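Local coordinates for Dhd127_a (Synthetic construct, PDB 6DLM), which forms one half of a computationally designed coiled-coil heterodimer, folding as a two-helix hairpin that pairs with its partner chain Dhd127_b, at residues S5-E10 with R64-E69; A12-H17 with V60-E65; E30-V35 with E44-L49. One frame throughout, in Å; residues are numbered along the deposited sequence. Where two conformers were deposited one is given.

Interaction 1 (S5-E10 with R64-E69); sequences SYLLKE and RETHRE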
loop_
_atom_site.group_PDB
_atom_site.type_symbol
_atom_site.label_atom_id
_atom_site.label_comp_id
_atom_site.label_asym_id
_atom_site.label_seq_id
_atom_site.Cartn_x
_atom_site.Cartn_y
_atom_site.Cartn_z
ATOM N N SER A 5 16.469 15.586 -8.233
ATOM C CA SER A 5 16.028 14.728 -9.323
ATOM C C SER A 5 16.242 13.246 -8.998
ATOM O O SER A 5 15.383 12.435 -9.316
ATOM C CB SER A 5 16.714 15.098 -10.640
ATOM O OG SER A 5 16.331 14.242 -11.708
ATOM N N TYR A 6 17.365 12.873 -8.381
ATOM C CA TYR A 6 17.535 11.467 -8.035
ATOM C C TYR A 6 16.465 11.057 -7.013
ATOM O O TYR A 6 15.867 9.996 -7.155
ATOM C CB TYR A 6 18.911 11.188 -7.439
ATOM C CG TYR A 6 20.080 11.696 -8.239
ATOM C CD1 TYR A 6 21.241 12.096 -7.602
ATOM C CD2 TYR A 6 20.027 11.781 -9.616
ATOM C CE1 TYR A 6 22.319 12.563 -8.312
ATOM C CE2 TYR A 6 21.106 12.248 -10.340
ATOM C CZ TYR A 6 22.249 12.639 -9.677
ATOM O OH TYR A 6 23.339 13.113 -10.365
ATOM N N LEU A 7 16.228 11.909 -6.019
ATOM C CA LEU A 7 15.214 11.628 -5.017
ATOM C C LEU A 7 13.813 11.522 -5.613
ATOM O O LEU A 7 13.064 10.646 -5.233
ATOM C CB LEU A 7 15.189 12.719 -3.952
ATOM C CG LEU A 7 16.146 12.525 -2.790
ATOM C CD1 LEU A 7 16.297 13.830 -2.031
ATOM C CD2 LEU A 7 15.662 11.412 -1.873
ATOM N N LEU A 8 13.445 12.431 -6.506
ATOM C CA LEU A 8 12.115 12.360 -7.106
ATOM C C LEU A 8 11.925 11.079 -7.920
ATOM O O LEU A 8 10.887 10.456 -7.843
ATOM C CB LEU A 8 11.835 13.595 -7.950
ATOM C CG LEU A 8 11.790 14.864 -7.101
ATOM C CD1 LEU A 8 11.634 16.087 -7.986
ATOM C CD2 LEU A 8 10.669 14.783 -6.085
ATOM N N LYS A 9 12.911 10.695 -8.718
ATOM C CA LYS A 9 12.823 9.428 -9.426
ATOM C C LYS A 9 12.809 8.232 -8.440
ATOM O O LYS A 9 12.073 7.287 -8.652
ATOM C CB LYS A 9 13.939 9.307 -10.461
ATOM C CG LYS A 9 13.734 10.215 -11.664
ATOM C CD LYS A 9 14.965 10.245 -12.552
ATOM C CE LYS A 9 14.627 10.682 -13.960
ATOM N NZ LYS A 9 13.634 11.784 -13.964
ATOM N N GLU A 10 13.623 8.266 -7.383
ATOM C CA GLU A 10 13.619 7.206 -6.388
ATOM C C GLU A 10 12.244 7.137 -5.726
ATOM O O GLU A 10 11.725 6.056 -5.498
ATOM C CB GLU A 10 14.709 7.440 -5.338
ATOM C CG GLU A 10 14.730 6.399 -4.228
ATOM C CD GLU A 10 16.030 6.369 -3.428
ATOM O OE1 GLU A 10 15.986 5.940 -2.262
ATOM O OE2 GLU A 10 17.078 6.754 -3.963
ATOM N N ARG A 64 8.242 7.645 3.609
ATOM C CA ARG A 64 8.214 8.822 4.465
ATOM C C ARG A 64 9.624 9.411 4.648
ATOM O O ARG A 64 9.782 10.615 4.765
ATOM C CB ARG A 64 7.523 8.511 5.789
ATOM C CG ARG A 64 6.048 8.191 5.598
ATOM C CD ARG A 64 5.269 8.172 6.903
ATOM N NE ARG A 64 3.867 8.551 6.709
ATOM C CZ ARG A 64 2.853 7.705 6.793
ATOM N NH1 ARG A 64 3.079 6.438 7.066
ATOM N NH2 ARG A 64 1.620 8.123 6.604
ATOM N N GLU A 65 10.617 8.542 4.787
ATOM C CA GLU A 65 11.995 9.001 4.931
ATOM C C GLU A 65 12.393 9.745 3.648
ATOM O O GLU A 65 13.053 10.759 3.716
ATOM C CB GLU A 65 12.953 7.846 5.183
ATOM C CG GLU A 65 12.750 7.157 6.513
ATOM C CD GLU A 65 13.240 7.971 7.692
ATOM O OE1 GLU A 65 13.896 9.005 7.501
ATOM O OE2 GLU A 65 12.962 7.562 8.829
ATOM N N THR A 66 11.981 9.228 2.505
ATOM C CA THR A 66 12.269 9.886 1.242
ATOM C C THR A 66 11.613 11.279 1.195
ATOM O O THR A 66 12.219 12.231 0.728
ATOM C CB THR A 66 11.819 9.024 0.057
ATOM O OG1 THR A 66 12.451 7.745 0.142
ATOM C CG2 THR A 66 12.189 9.687 -1.245
ATOM N N HIS A 67 10.388 11.398 1.691
ATOM C CA HIS A 67 9.758 12.714 1.753
ATOM C C HIS A 67 10.588 13.648 2.646
ATOM O O HIS A 67 10.793 14.790 2.293
ATOM C CB HIS A 67 8.346 12.636 2.326
ATOM C CG HIS A 67 7.386 11.881 1.467
ATOM N ND1 HIS A 67 6.207 11.362 1.952
ATOM C CD2 HIS A 67 7.433 11.549 0.159
ATOM C CE1 HIS A 67 5.567 10.746 0.976
ATOM N NE2 HIS A 67 6.287 10.850 -0.122
ATOM N N ARG A 68 11.085 13.141 3.765
ATOM C CA ARG A 68 11.908 13.962 4.645
ATOM C C ARG A 68 13.164 14.436 3.916
ATOM O O ARG A 68 13.501 15.600 3.995
ATOM C CB ARG A 68 12.304 13.196 5.896
ATOM C CG ARG A 68 13.218 13.977 6.829
ATOM C CD ARG A 68 13.676 13.128 7.996
ATOM N NE ARG A 68 14.318 11.911 7.525
ATOM C CZ ARG A 68 15.562 11.859 7.067
ATOM N NH1 ARG A 68 16.299 12.957 7.036
ATOM N NH2 ARG A 68 16.064 10.712 6.636
ATOM N N GLU A 69 13.835 13.562 3.176
ATOM C CA GLU A 69 15.000 13.990 2.421
ATOM C C GLU A 69 14.608 15.071 1.403
ATOM O O GLU A 69 15.324 16.042 1.251
ATOM C CB GLU A 69 15.630 12.802 1.696
ATOM C CG GLU A 69 16.200 11.741 2.616
ATOM C CD GLU A 69 17.615 12.052 3.054
ATOM O OE1 GLU A 69 18.124 13.119 2.688
ATOM O OE2 GLU A 69 18.207 11.230 3.766
HETATM O O HOH W 1 15.144 7.247 0.028
#
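Leu-7 of helix 3-37 lays both of its methyl groups against helix 44-73, one over Glu-69 and the other between Glu-69 and Thr-66. CD2 lies 3.8 Å from Glu-69 CB, and CD1 sits nearly as close, so the leucine branch rests on that CB and on the backbone beside it, crossing the glutamate side chain at about a right angle. Thr-66 offers its methyl: CG2 stands 3.9 Å from Leu-7 CD2, the two side chains sliding past each other in opposite directions. With CG2 of Thr-66 anti to the backbone N (chi1 -56° for OG1), the hydroxyl turns back to the carbonyl of Glu-62. Thr-66 OG1 also accepts a hydrogen from a water 2.7 Å away, which donates to Glu-10 OE1 as well and bridges the two helices. Glu-69 keeps its carboxylate off the leucine, pairing with Arg-73. Cutting Leu-7 back to an alanine would remove both methyls and is likely to open a gap beside Glu-69 CB and take away one of the apolar neighbours of Thr-66 CG2. Such leucine-to-methyl packing belongs to an antiparallel coiled-coil hairpin, here near the end where both termini lie.

Interaction 2 (A12-H17 with V60-E65); sequences ADLSQH and VREVRE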
loop_
_atom_site.group_PDB
_atom_site.type_symbol
_atom_site.label_atom_id
_atom_site.label_comp_id
_atom_site.label_asym_id
_atom_site.label_seq_id
_atom_site.Cartn_x
_atom_site.Cartn_y
_atom_site.Cartn_z
ATOM N N ALA A 12 9.410 7.912 -7.074
ATOM C CA ALA A 12 8.536 7.254 -8.030
ATOM C C ALA A 12 8.781 5.731 -8.011
ATOM O O ALA A 12 7.834 4.964 -8.042
ATOM C CB ALA A 12 8.749 7.805 -9.423
ATOM N N ASP A 13 10.037 5.314 -7.933
ATOM C CA ASP A 13 10.331 3.892 -7.876
ATOM C C ASP A 13 9.696 3.245 -6.637
ATOM O O ASP A 13 9.061 2.208 -6.744
ATOM C CB ASP A 13 11.836 3.678 -7.769
ATOM C CG ASP A 13 12.570 3.888 -9.078
ATOM O OD1 ASP A 13 11.935 3.998 -10.132
ATOM O OD2 ASP A 13 13.804 3.926 -9.022
ATOM N N LEU A 14 9.872 3.868 -5.481
ATOM C CA LEU A 14 9.285 3.358 -4.246
ATOM C C LEU A 14 7.750 3.341 -4.275
ATOM O O LEU A 14 7.137 2.393 -3.816
ATOM C CB LEU A 14 9.749 4.178 -3.047
ATOM C CG LEU A 14 11.254 4.223 -2.808
ATOM C CD1 LEU A 14 11.578 5.165 -1.662
ATOM C CD2 LEU A 14 11.792 2.835 -2.523
ATOM N N SER A 15 7.143 4.385 -4.809
ATOM C CA SER A 15 5.691 4.416 -4.874
ATOM C C SER A 15 5.130 3.284 -5.737
ATOM O O SER A 15 4.202 2.611 -5.328
ATOM C CB SER A 15 5.223 5.762 -5.412
ATOM O OG SER A 15 5.688 6.810 -4.588
ATOM N N GLN A 16 5.705 3.065 -6.911
ATOM C CA GLN A 16 5.243 1.975 -7.766
ATOM C C GLN A 16 5.435 0.610 -7.085
ATOM O O GLN A 16 4.559 -0.225 -7.136
ATOM C CB GLN A 16 5.955 2.002 -9.114
ATOM C CG GLN A 16 5.670 3.256 -9.909
ATOM C CD GLN A 16 6.162 3.159 -11.335
ATOM O OE1 GLN A 16 7.306 2.816 -11.579
ATOM N NE2 GLN A 16 5.294 3.471 -12.280
ATOM N N HIS A 17 6.566 0.424 -6.430
ATOM C CA HIS A 17 6.815 -0.817 -5.716
ATOM C C HIS A 17 5.764 -1.024 -4.609
ATOM O O HIS A 17 5.223 -2.101 -4.466
ATOM C CB HIS A 17 8.212 -0.772 -5.108
ATOM C CG HIS A 17 8.478 -1.854 -4.116
ATOM N ND1 HIS A 17 8.545 -1.620 -2.762
ATOM C CD2 HIS A 17 8.696 -3.178 -4.278
ATOM C CE1 HIS A 17 8.793 -2.751 -2.132
ATOM N NE2 HIS A 17 8.886 -3.713 -3.028
ATOM N N VAL A 60 6.314 1.694 3.484
ATOM C CA VAL A 60 5.713 2.959 3.838
ATOM C C VAL A 60 6.684 3.817 4.667
ATOM O O VAL A 60 6.791 4.999 4.435
ATOM C CB VAL A 60 4.409 2.757 4.614
ATOM C CG1 VAL A 60 3.886 4.091 5.116
ATOM C CG2 VAL A 60 3.389 2.059 3.733
ATOM N N ARG A 61 7.410 3.208 5.594
ATOM C CA ARG A 61 8.369 3.979 6.375
ATOM C C ARG A 61 9.456 4.595 5.488
ATOM O O ARG A 61 9.774 5.758 5.643
ATOM C CB ARG A 61 9.023 3.109 7.450
ATOM C CG ARG A 61 8.107 2.776 8.609
ATOM C CD ARG A 61 8.876 2.153 9.768
ATOM N NE ARG A 61 9.308 0.791 9.483
ATOM C CZ ARG A 61 8.590 -0.289 9.758
ATOM N NH1 ARG A 61 7.403 -0.171 10.323
ATOM N NH2 ARG A 61 9.062 -1.485 9.468
ATOM N N GLU A 62 10.011 3.834 4.547
ATOM C CA GLU A 62 11.017 4.385 3.649
ATOM C C GLU A 62 10.462 5.522 2.772
ATOM O O GLU A 62 11.180 6.468 2.492
ATOM C CB GLU A 62 11.675 3.310 2.787
ATOM C CG GLU A 62 12.841 3.830 1.954
ATOM C CD GLU A 62 13.900 4.566 2.763
ATOM O OE1 GLU A 62 14.118 4.224 3.933
ATOM O OE2 GLU A 62 14.522 5.494 2.216
ATOM N N VAL A 63 9.207 5.420 2.353
ATOM C CA VAL A 63 8.623 6.462 1.536
ATOM C C VAL A 63 8.602 7.750 2.341
ATOM O O VAL A 63 8.895 8.812 1.831
ATOM C CB VAL A 63 7.191 6.110 1.095
ATOM C CG1 VAL A 63 6.507 7.326 0.505
ATOM C CG2 VAL A 63 7.215 4.955 0.106
ATOM N N ARG A 64 8.242 7.645 3.609
ATOM C CA ARG A 64 8.214 8.822 4.465
ATOM C C ARG A 64 9.624 9.411 4.648
ATOM O O ARG A 64 9.782 10.615 4.765
ATOM C CB ARG A 64 7.523 8.511 5.789
ATOM C CG ARG A 64 6.048 8.191 5.598
ATOM C CD ARG A 64 5.269 8.172 6.903
ATOM N NE ARG A 64 3.867 8.551 6.709
ATOM C CZ ARG A 64 2.853 7.705 6.793
ATOM N NH1 ARG A 64 3.079 6.438 7.066
ATOM N NH2 ARG A 64 1.620 8.123 6.604
ATOM N N GLU A 65 10.617 8.542 4.787
ATOM C CA GLU A 65 11.995 9.001 4.931
ATOM C C GLU A 65 12.393 9.745 3.648
ATOM O O GLU A 65 13.053 10.759 3.716
ATOM C CB GLU A 65 12.953 7.846 5.183
ATOM C CG GLU A 65 12.750 7.157 6.513
ATOM C CD GLU A 65 13.240 7.971 7.692
ATOM O OE1 GLU A 65 13.896 9.005 7.501
ATOM O OE2 GLU A 65 12.962 7.562 8.829
#
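Apolar packing joins Leu-14 to Val-63, the residues whose CA atoms come closest here, at 6.6 Å. It is the base of the leucine that meets the valine: Leu-14 CB lies 4.1 Å from Val-63 CG2. In Val-63, CG1 is anti to the backbone N (chi1 168°), which leaves CG2, anti to the carbonyl carbon, as the branch that touches the leucine. Val-63 also packs on Leu-11 and Leu-18, one helical turn to each side of Leu-14, and so fits among three leucines of helix 3-37.

A second apolar touch uses the carbon chain of a charged residue. Leu-14 CD1 reaches the Glu-62 side chain at CG, 4.1 Å away, the two crossing obliquely. Glu-62 bends at chi2 (53°), and its carboxylate makes no contact with Leu-14. Leucine and valine within, with the methylene of a glutamate along the margin, form the layered interface of an antiparallel coiled coil, here between the two helices of a single hairpin.

Some polar groups of these segments face the other chain of the heterodimer. Ser-15 OG bonds to the carbonyl of Leu-11 in its own helix and makes a weak hydrogen bond to Gln-15 of Dhd127_b, while Arg-64 forms a salt bridge with Glu-23 of that chain. Ala-12 and Gln-16 pack there too, against Leu-71 and Val-68 of Dhd127_b.

Interaction 3 (E30-V35 with E44-L49); sequences ERVVEV and EELKRL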
loop_
_atom_site.group_PDB
_atom_site.type_symbol
_atom_site.label_atom_id
_atom_site.label_comp_id
_atom_site.label_asym_id
_atom_site.label_seq_id
_atom_site.Cartn_x
_atom_site.Cartn_y
_atom_site.Cartn_z
ATOM N N GLU A 30 -7.568 -12.493 -0.590
ATOM C CA GLU A 30 -8.800 -13.085 -1.096
ATOM C C GLU A 30 -8.666 -14.615 -1.233
ATOM O O GLU A 30 -9.588 -15.345 -0.914
ATOM C CB GLU A 30 -9.183 -12.490 -2.440
ATOM C CG GLU A 30 -10.511 -13.005 -2.955
ATOM C CD GLU A 30 -11.010 -12.218 -4.146
ATOM O OE1 GLU A 30 -10.169 -11.703 -4.896
ATOM O OE2 GLU A 30 -12.228 -12.117 -4.321
ATOM N N ARG A 31 -7.514 -15.061 -1.699
ATOM C CA ARG A 31 -7.244 -16.485 -1.828
ATOM C C ARG A 31 -7.261 -17.202 -0.478
ATOM O O ARG A 31 -7.774 -18.302 -0.384
ATOM C CB ARG A 31 -5.942 -16.712 -2.575
ATOM C CG ARG A 31 -6.100 -16.362 -4.037
ATOM C CD ARG A 31 -4.988 -16.937 -4.874
ATOM N NE ARG A 31 -3.788 -16.128 -4.813
ATOM C CZ ARG A 31 -3.506 -15.175 -5.689
ATOM N NH1 ARG A 31 -2.385 -14.489 -5.585
ATOM N NH2 ARG A 31 -4.354 -14.910 -6.662
ATOM N N VAL A 32 -6.717 -16.576 0.558
ATOM C CA VAL A 32 -6.766 -17.170 1.890
ATOM C C VAL A 32 -8.227 -17.323 2.337
ATOM O O VAL A 32 -8.571 -18.323 2.935
ATOM C CB VAL A 32 -5.963 -16.386 2.932
ATOM C CG1 VAL A 32 -6.119 -17.021 4.302
ATOM C CG2 VAL A 32 -4.503 -16.363 2.531
ATOM N N VAL A 33 -9.071 -16.364 1.991
ATOM C CA VAL A 33 -10.478 -16.477 2.339
ATOM C C VAL A 33 -11.057 -17.735 1.678
ATOM O O VAL A 33 -11.784 -18.478 2.324
ATOM C CB VAL A 33 -11.281 -15.254 1.890
ATOM C CG1 VAL A 33 -12.755 -15.474 2.166
ATOM C CG2 VAL A 33 -10.785 -14.005 2.604
ATOM N N GLU A 34 -10.690 -17.979 0.430
ATOM C CA GLU A 34 -11.145 -19.175 -0.261
ATOM C C GLU A 34 -10.655 -20.433 0.467
ATOM O O GLU A 34 -11.419 -21.367 0.626
ATOM C CB GLU A 34 -10.650 -19.170 -1.703
ATOM C CG GLU A 34 -11.179 -18.004 -2.527
ATOM C CD GLU A 34 -10.548 -17.921 -3.905
ATOM O OE1 GLU A 34 -9.614 -18.695 -4.186
ATOM O OE2 GLU A 34 -10.986 -17.074 -4.705
ATOM N N VAL A 35 -9.405 -20.426 0.913
ATOM C CA VAL A 35 -8.859 -21.556 1.659
ATOM C C VAL A 35 -9.616 -21.801 2.966
ATOM O O VAL A 35 -9.891 -22.939 3.304
ATOM C CB VAL A 35 -7.371 -21.360 1.979
ATOM C CG1 VAL A 35 -6.875 -22.481 2.867
ATOM C CG2 VAL A 35 -6.562 -21.300 0.699
ATOM N N GLU A 44 0.917 -21.496 7.271
ATOM C CA GLU A 44 1.843 -20.865 6.356
ATOM C C GLU A 44 1.143 -19.802 5.492
ATOM O O GLU A 44 1.752 -18.784 5.208
ATOM C CB GLU A 44 2.506 -21.932 5.479
ATOM C CG GLU A 44 3.586 -21.429 4.535
ATOM C CD GLU A 44 4.832 -20.933 5.245
ATOM O OE1 GLU A 44 4.966 -21.159 6.468
ATOM O OE2 GLU A 44 5.677 -20.311 4.569
ATOM N N GLU A 45 -0.092 -20.022 5.044
ATOM C CA GLU A 45 -0.728 -18.972 4.252
ATOM C C GLU A 45 -0.880 -17.702 5.099
ATOM O O GLU A 45 -0.685 -16.617 4.598
ATOM C CB GLU A 45 -2.064 -19.408 3.666
ATOM C CG GLU A 45 -3.169 -19.554 4.681
ATOM C CD GLU A 45 -2.974 -20.756 5.569
ATOM O OE1 GLU A 45 -3.155 -21.889 5.075
ATOM O OE2 GLU A 45 -2.640 -20.566 6.751
ATOM N N LEU A 46 -1.250 -17.844 6.371
ATOM C CA LEU A 46 -1.367 -16.712 7.270
ATOM C C LEU A 46 -0.012 -16.054 7.473
ATOM O O LEU A 46 0.082 -14.837 7.519
ATOM C CB LEU A 46 -1.933 -17.177 8.607
ATOM C CG LEU A 46 -3.323 -17.784 8.459
ATOM C CD1 LEU A 46 -3.750 -18.518 9.715
ATOM C CD2 LEU A 46 -4.318 -16.706 8.087
ATOM N N LYS A 47 1.034 -16.863 7.610
ATOM C CA LYS A 47 2.379 -16.326 7.772
ATOM C C LYS A 47 2.778 -15.490 6.550
ATOM O O LYS A 47 3.387 -14.443 6.706
ATOM C CB LYS A 47 3.405 -17.445 7.964
ATOM C CG LYS A 47 4.773 -16.944 8.412
ATOM C CD LYS A 47 5.916 -17.577 7.624
ATOM C CE LYS A 47 7.246 -16.883 7.908
ATOM N NZ LYS A 47 8.138 -16.827 6.718
ATOM N N ARG A 48 2.428 -15.954 5.361
ATOM C CA ARG A 48 2.748 -15.206 4.156
ATOM C C ARG A 48 2.060 -13.837 4.173
ATOM O O ARG A 48 2.669 -12.853 3.805
ATOM C CB ARG A 48 2.367 -15.988 2.904
ATOM C CG ARG A 48 3.293 -17.161 2.633
ATOM C CD ARG A 48 3.126 -17.706 1.228
ATOM N NE ARG A 48 1.817 -18.304 1.017
ATOM C CZ ARG A 48 1.561 -19.598 1.160
ATOM N NH1 ARG A 48 2.525 -20.431 1.505
ATOM N NH2 ARG A 48 0.343 -20.056 0.948
ATOM N N LEU A 49 0.806 -13.787 4.597
ATOM C CA LEU A 49 0.119 -12.508 4.697
ATOM C C LEU A 49 0.802 -11.601 5.717
ATOM O O LEU A 49 0.996 -10.433 5.455
ATOM C CB LEU A 49 -1.331 -12.698 5.104
ATOM C CG LEU A 49 -2.203 -13.389 4.075
ATOM C CD1 LEU A 49 -3.643 -13.384 4.551
ATOM C CD2 LEU A 49 -2.057 -12.728 2.719
#
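Close to the turn of the helical hairpin, Val-32 from the end of the first helix packs against Glu-45, Leu-46 and Leu-49 at the start of the second. The two segments run nearly antiparallel, with 162° between their directions and axes 10.6 Å apart. Val-32 is the residue most covered by the contact. Its CG2 and Leu-49 CD1 reach toward each other tip to tip and meet at 3.7 Å. The other methyl, CG1, lies 3.9 Å from Glu-45 CG and also touches Leu-46 CD2, at 4.2 Å. CG1 is anti to the backbone N (chi1 177°), a setting that sends the two methyls to different neighbours, one toward Leu-46 and the other toward Leu-49.

Glu-45 crosses Val-32 at about a right angle and lends it the methylenes. Its CG takes the crowded position between backbone N and carbonyl carbon, and a further bend at chi2 curls the carboxylate back to the helix start. There Glu-45 OE2 accepts from Leu-46 N at 3.1 Å, on the anti side of the carboxylate and somewhat out of its plane, while OE1 accepts from Asp-42 N in the connecting loop. One backbone N-H on each oxygen gives this buried side chain polar partners and helps to fix its rotation, and the positive end of the helix dipole would probably help stabilise its charge.

The contact is enclosed by its surroundings. Leu-49 packs on Leu-25 and Glu-28 farther back along helix 3-37, and Val-35 and Leu-46 rest on Val-41 of the loop. From the other chain, Leu-36 of Dhd127_b packs on Val-32 and Arg-39 of Dhd127_b on Leu-46, so the partner subunit packs across both helices at the turn end of the hairpin.

In the fold
From the N terminus, helix 3-37 carries 5-10, 12-17 and 30-35 in turn; helix 44-73 returns with 44-49, 60-65 and 64-69, so the order of partners is reversed. Interaction 3 closes the shortest loop, across the turn, and is nested inside the longer loops closed by interactions 2 and 1. Those two touch each other, with centres 8 Å apart, and their second segments share Arg-64 and Glu-65. The centres of interactions 1 and 3 are about 33 Å apart, on opposite sides of the chain's centre. Together the contacts tie the same two helices near the open end, partway along and beside the turn.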